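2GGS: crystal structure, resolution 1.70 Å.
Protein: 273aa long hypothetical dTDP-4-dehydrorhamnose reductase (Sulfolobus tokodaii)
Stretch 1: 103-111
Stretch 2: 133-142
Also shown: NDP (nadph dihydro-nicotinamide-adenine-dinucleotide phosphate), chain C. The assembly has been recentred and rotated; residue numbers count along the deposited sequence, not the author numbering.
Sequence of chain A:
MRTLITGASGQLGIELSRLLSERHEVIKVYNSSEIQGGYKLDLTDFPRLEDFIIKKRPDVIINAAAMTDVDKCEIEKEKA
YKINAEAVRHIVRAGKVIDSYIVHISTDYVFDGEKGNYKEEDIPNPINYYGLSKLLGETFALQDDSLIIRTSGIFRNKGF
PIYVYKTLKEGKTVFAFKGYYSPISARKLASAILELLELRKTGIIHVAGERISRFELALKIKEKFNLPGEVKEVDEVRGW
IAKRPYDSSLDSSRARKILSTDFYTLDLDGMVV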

# COMPACT_ATOMS: atom_id res chain seq x y z
N VAL A 103 1.62 -13.01 2.44
CA VAL A 103 1.20 -11.73 3.06
C VAL A 103 0.84 -10.78 1.94
O VAL A 103 1.72 -10.41 1.12
CB VAL A 103 2.35 -11.09 3.93
CG1 VAL A 103 1.88 -9.74 4.52
CG2 VAL A 103 2.79 -12.07 5.03
N HIS A 104 -0.43 -10.38 1.86
CA HIS A 104 -0.88 -9.61 0.72
C HIS A 104 -1.23 -8.20 1.21
O HIS A 104 -1.91 -8.04 2.22
CB HIS A 104 -2.14 -10.26 0.09
CG HIS A 104 -2.79 -9.37 -0.91
ND1 HIS A 104 -2.18 -9.05 -2.11
CD2 HIS A 104 -3.95 -8.65 -0.86
CE1 HIS A 104 -2.94 -8.18 -2.76
NE2 HIS A 104 -4.03 -7.94 -2.04
N ILE A 105 -0.79 -7.18 0.47
CA ILE A 105 -1.04 -5.80 0.91
C ILE A 105 -2.26 -5.24 0.20
O ILE A 105 -2.41 -5.35 -1.02
CB ILE A 105 0.20 -4.90 0.67
CG1 ILE A 105 1.49 -5.53 1.26
CG2 ILE A 105 -0.10 -3.48 1.25
CD1 ILE A 105 1.44 -5.88 2.75
N SER A 106 -3.18 -4.64 0.97
CA SER A 106 -4.39 -4.09 0.40
C SER A 106 -4.60 -2.63 0.83
O SER A 106 -3.67 -1.97 1.32
CB SER A 106 -5.60 -4.98 0.71
OG SER A 106 -6.77 -4.61 -0.04
N THR A 107 -5.80 -2.12 0.58
CA THR A 107 -6.05 -0.66 0.59
C THR A 107 -7.34 -0.26 1.30
O THR A 107 -8.36 -0.96 1.22
CB THR A 107 -6.01 -0.08 -0.87
OG1 THR A 107 -6.28 1.34 -0.84
CG2 THR A 107 -7.05 -0.79 -1.77
N ASP A 108 -7.31 0.93 1.90
CA ASP A 108 -8.48 1.60 2.44
C ASP A 108 -9.52 1.98 1.38
O ASP A 108 -10.68 2.17 1.69
CB ASP A 108 -8.03 2.83 3.27
CG ASP A 108 -7.30 3.88 2.45
OD1 ASP A 108 -6.61 3.55 1.45
OD2 ASP A 108 -7.38 5.08 2.84
N TYR A 109 -9.10 2.06 0.09
CA TYR A 109 -10.05 2.35 -1.00
C TYR A 109 -10.97 1.16 -1.34
O TYR A 109 -11.81 1.28 -2.21
CB TYR A 109 -9.32 2.87 -2.27
CG TYR A 109 -8.86 4.30 -2.18
CD1 TYR A 109 -8.74 4.95 -0.91
CD2 TYR A 109 -8.56 5.04 -3.33
CE1 TYR A 109 -8.32 6.28 -0.82
CE2 TYR A 109 -8.12 6.38 -3.24
CZ TYR A 109 -8.01 6.98 -1.98
OH TYR A 109 -7.57 8.30 -1.85
N VAL A 110 -10.82 0.02 -0.66
CA VAL A 110 -11.90 -0.98 -0.78
C VAL A 110 -13.19 -0.55 -0.09
O VAL A 110 -14.21 -1.17 -0.32
CB VAL A 110 -11.52 -2.41 -0.27
CG1 VAL A 110 -10.23 -2.95 -0.96
CG2 VAL A 110 -11.43 -2.45 1.28
N PHE A 111 -13.14 0.49 0.76
CA PHE A 111 -14.37 0.98 1.47
C PHE A 111 -15.01 2.18 0.78
O PHE A 111 -14.32 2.92 0.06
CB PHE A 111 -14.02 1.32 2.93
CG PHE A 111 -13.51 0.14 3.71
CD1 PHE A 111 -14.39 -0.86 4.13
CD2 PHE A 111 -12.15 0.02 4.02
CE1 PHE A 111 -13.92 -1.99 4.83
CE2 PHE A 111 -11.66 -1.07 4.76
CZ PHE A 111 -12.54 -2.09 5.16
N SER A 133 -10.55 -3.42 -8.09
CA SER A 133 -9.49 -4.37 -8.48
C SER A 133 -8.73 -4.89 -7.26
O SER A 133 -8.46 -6.09 -7.17
CB SER A 133 -8.53 -3.79 -9.55
OG SER A 133 -7.86 -2.65 -9.07
N LYS A 134 -8.41 -4.00 -6.31
CA LYS A 134 -7.76 -4.42 -5.10
C LYS A 134 -8.65 -5.33 -4.27
O LYS A 134 -8.17 -6.36 -3.76
CB LYS A 134 -7.27 -3.20 -4.30
CG LYS A 134 -6.07 -2.46 -5.00
CD LYS A 134 -4.74 -3.22 -4.96
CE LYS A 134 -4.20 -3.45 -3.53
NZ LYS A 134 -2.93 -4.21 -3.51
N LEU A 135 -9.92 -5.02 -4.18
CA LEU A 135 -10.85 -5.88 -3.42
C LEU A 135 -10.92 -7.27 -4.04
O LEU A 135 -10.93 -8.25 -3.33
CB LEU A 135 -12.25 -5.29 -3.36
CG LEU A 135 -13.29 -6.21 -2.71
CD1 LEU A 135 -12.88 -6.56 -1.27
CD2 LEU A 135 -14.64 -5.49 -2.77
N LEU A 136 -10.94 -7.36 -5.37
CA LEU A 136 -10.89 -8.67 -6.03
C LEU A 136 -9.59 -9.41 -5.72
O LEU A 136 -9.63 -10.60 -5.40
CB LEU A 136 -11.16 -8.53 -7.54
CG LEU A 136 -12.54 -7.91 -7.84
CD1 LEU A 136 -12.74 -7.75 -9.35
CD2 LEU A 136 -13.76 -8.62 -7.20
N GLY A 137 -8.45 -8.73 -5.70
CA GLY A 137 -7.22 -9.34 -5.22
C GLY A 137 -7.31 -9.84 -3.79
O GLY A 137 -6.84 -10.93 -3.49
N GLU A 138 -7.95 -9.06 -2.91
CA GLU A 138 -8.17 -9.54 -1.53
C GLU A 138 -8.92 -10.85 -1.52
O GLU A 138 -8.69 -11.73 -0.68
CB GLU A 138 -9.06 -8.57 -0.71
CG GLU A 138 -8.43 -7.36 -0.26
CD GLU A 138 -9.19 -6.75 0.90
OE1 GLU A 138 -8.75 -5.67 1.33
OE2 GLU A 138 -10.21 -7.34 1.35
N THR A 139 -9.88 -10.95 -2.43
CA THR A 139 -10.75 -12.10 -2.49
C THR A 139 -9.94 -13.31 -2.91
O THR A 139 -10.05 -14.40 -2.31
CB THR A 139 -11.95 -11.80 -3.40
OG1 THR A 139 -12.60 -10.60 -2.93
CG2 THR A 139 -12.96 -12.96 -3.41
N PHE A 140 -9.07 -13.15 -3.91
CA PHE A 140 -8.20 -14.28 -4.25
C PHE A 140 -7.24 -14.64 -3.11
O PHE A 140 -6.87 -15.81 -2.98
CB PHE A 140 -7.34 -13.96 -5.48
CG PHE A 140 -8.09 -13.91 -6.79
CD1 PHE A 140 -8.84 -15.00 -7.26
CD2 PHE A 140 -8.00 -12.76 -7.59
CE1 PHE A 140 -9.47 -14.92 -8.53
CE2 PHE A 140 -8.63 -12.65 -8.88
CZ PHE A 140 -9.38 -13.75 -9.33
N ALA A 141 -6.82 -13.64 -2.34
CA ALA A 141 -5.81 -13.80 -1.27
C ALA A 141 -6.38 -14.44 0.01
O ALA A 141 -5.61 -14.92 0.84
CB ALA A 141 -5.17 -12.49 -0.95
N LEU A 142 -7.71 -14.46 0.13
CA LEU A 142 -8.38 -15.00 1.33
C LEU A 142 -8.11 -16.48 1.47
O LEU A 142 -8.61 -17.26 0.68
CB LEU A 142 -9.89 -14.73 1.29
CG LEU A 142 -10.29 -13.34 1.78
CD1 LEU A 142 -11.66 -12.87 1.23
CD2 LEU A 142 -10.28 -13.32 3.31
PA NDP C . 4.19 1.80 -5.72
O1A NDP C . 3.37 2.42 -6.78
O2A NDP C . 5.28 2.67 -5.22
O5B NDP C . 4.82 0.43 -6.19
C5B NDP C . 4.12 -0.43 -7.06
C4B NDP C . 5.01 -1.64 -7.23
O4B NDP C . 4.27 -2.60 -7.98
C3B NDP C . 6.32 -1.32 -7.94
O3B NDP C . 7.34 -2.04 -7.31
C2B NDP C . 6.05 -1.89 -9.34
O2B NDP C . 7.26 -2.30 -9.89
C1B NDP C . 5.17 -3.08 -8.97
N9A NDP C . 4.41 -3.55 -10.13
C8A NDP C . 3.37 -2.92 -10.75
N7A NDP C . 2.97 -3.69 -11.80
C5A NDP C . 3.74 -4.79 -11.83
C6A NDP C . 3.79 -5.89 -12.69
N6A NDP C . 2.99 -5.94 -13.79
N1A NDP C . 4.75 -6.84 -12.43
C2A NDP C . 5.65 -6.76 -11.38
N3A NDP C . 5.61 -5.66 -10.56
C4A NDP C . 4.68 -4.71 -10.80
O3 NDP C . 3.09 1.36 -4.62
PN NDP C . 3.23 1.45 -3.01
O1N NDP C . 4.51 0.98 -2.50
O2N NDP C . 2.74 2.81 -2.71
O5D NDP C . 2.05 0.45 -2.59
C5D NDP C . 2.35 -0.82 -2.03
C4D NDP C . 1.08 -1.63 -1.79
O4D NDP C . 0.26 -0.91 -0.89
C3D NDP C . 0.23 -1.88 -3.03
O3D NDP C . -0.36 -3.14 -2.80
C2D NDP C . -0.82 -0.80 -2.98
O2D NDP C . -1.98 -1.20 -3.70
C1D NDP C . -1.04 -0.74 -1.45
N1N NDP C . -1.60 0.56 -1.06
C2N NDP C . -0.99 1.69 -1.53
C3N NDP C . -1.33 2.95 -1.07
C7N NDP C . -0.62 4.14 -1.63
O7N NDP C . -1.12 5.43 -1.34
N7N NDP C . 0.45 3.98 -2.40
C4N NDP C . -2.40 3.12 -0.01
C5N NDP C . -3.05 1.83 0.43
C6N NDP C . -2.60 0.62 -0.10
P2B NDP C . 8.05 -1.41 -11.05
O1X NDP C . 9.41 -1.96 -10.98
O2X NDP C . 7.95 0.04 -10.70
O3X NDP C . 7.37 -1.63 -12.43
O HOH W 1 -5.97 -5.94 -2.22

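Strand 103-107 and helix 133-141 run roughly antiparallel, at 145° between their N-to-C directions, with axes 8.2 Å apart at closest approach. H104 lies near A141, S106 near K134, and V110, in the 3-10 segment after the strand, near L135.

K134 gives up the most surface to the other stretch. Its chi1, chi2 and chi3 are all m, which curls the chain toward the strand, and a t chi4 extends the last step. This places K134 NZ 2.8 Å from I105 O, to which it donates a hydrogen bond. K134 NZ also donates to NDP O3D at 2.9 Å and, weakly, to NDP O2D at 3.2 Å. The ammonium thus ties the strand backbone to the ribose of the cofactor. The aliphatic part of K134 is also used: its CB lies 3.5 Å from T107 CG2. With chi1 t, T107 OG1 accepts from Y109 N at 3.1 Å, at the entry to the 3-10 segment.

E138 starts sideways, but its extended chi2 (t) brings the carboxylate nearer to the strand. S106, with chi1 t, donates from OG to E138 OE1 at 2.6 Å, a short bond to a charged acceptor.

H104 points toward the helix with chi1 t. Its CB packs on A141 CB at 3.9 Å, and H104 NE2 comes within 4.2 Å of G137 C. G137 has no side chain; an ideal CB there would be 3.9 Å from H104 NE2. Water 1 joins the two stretches at this point. It lies 2.8 Å from H104 NE2 and donates to S106 OG and K134 O, each at 2.7 Å.

V110, with chi1 m, makes an apolar side-chain contact: its CG1 lies 3.9 Å from L135 CB. The two stretches together bury 419 Å².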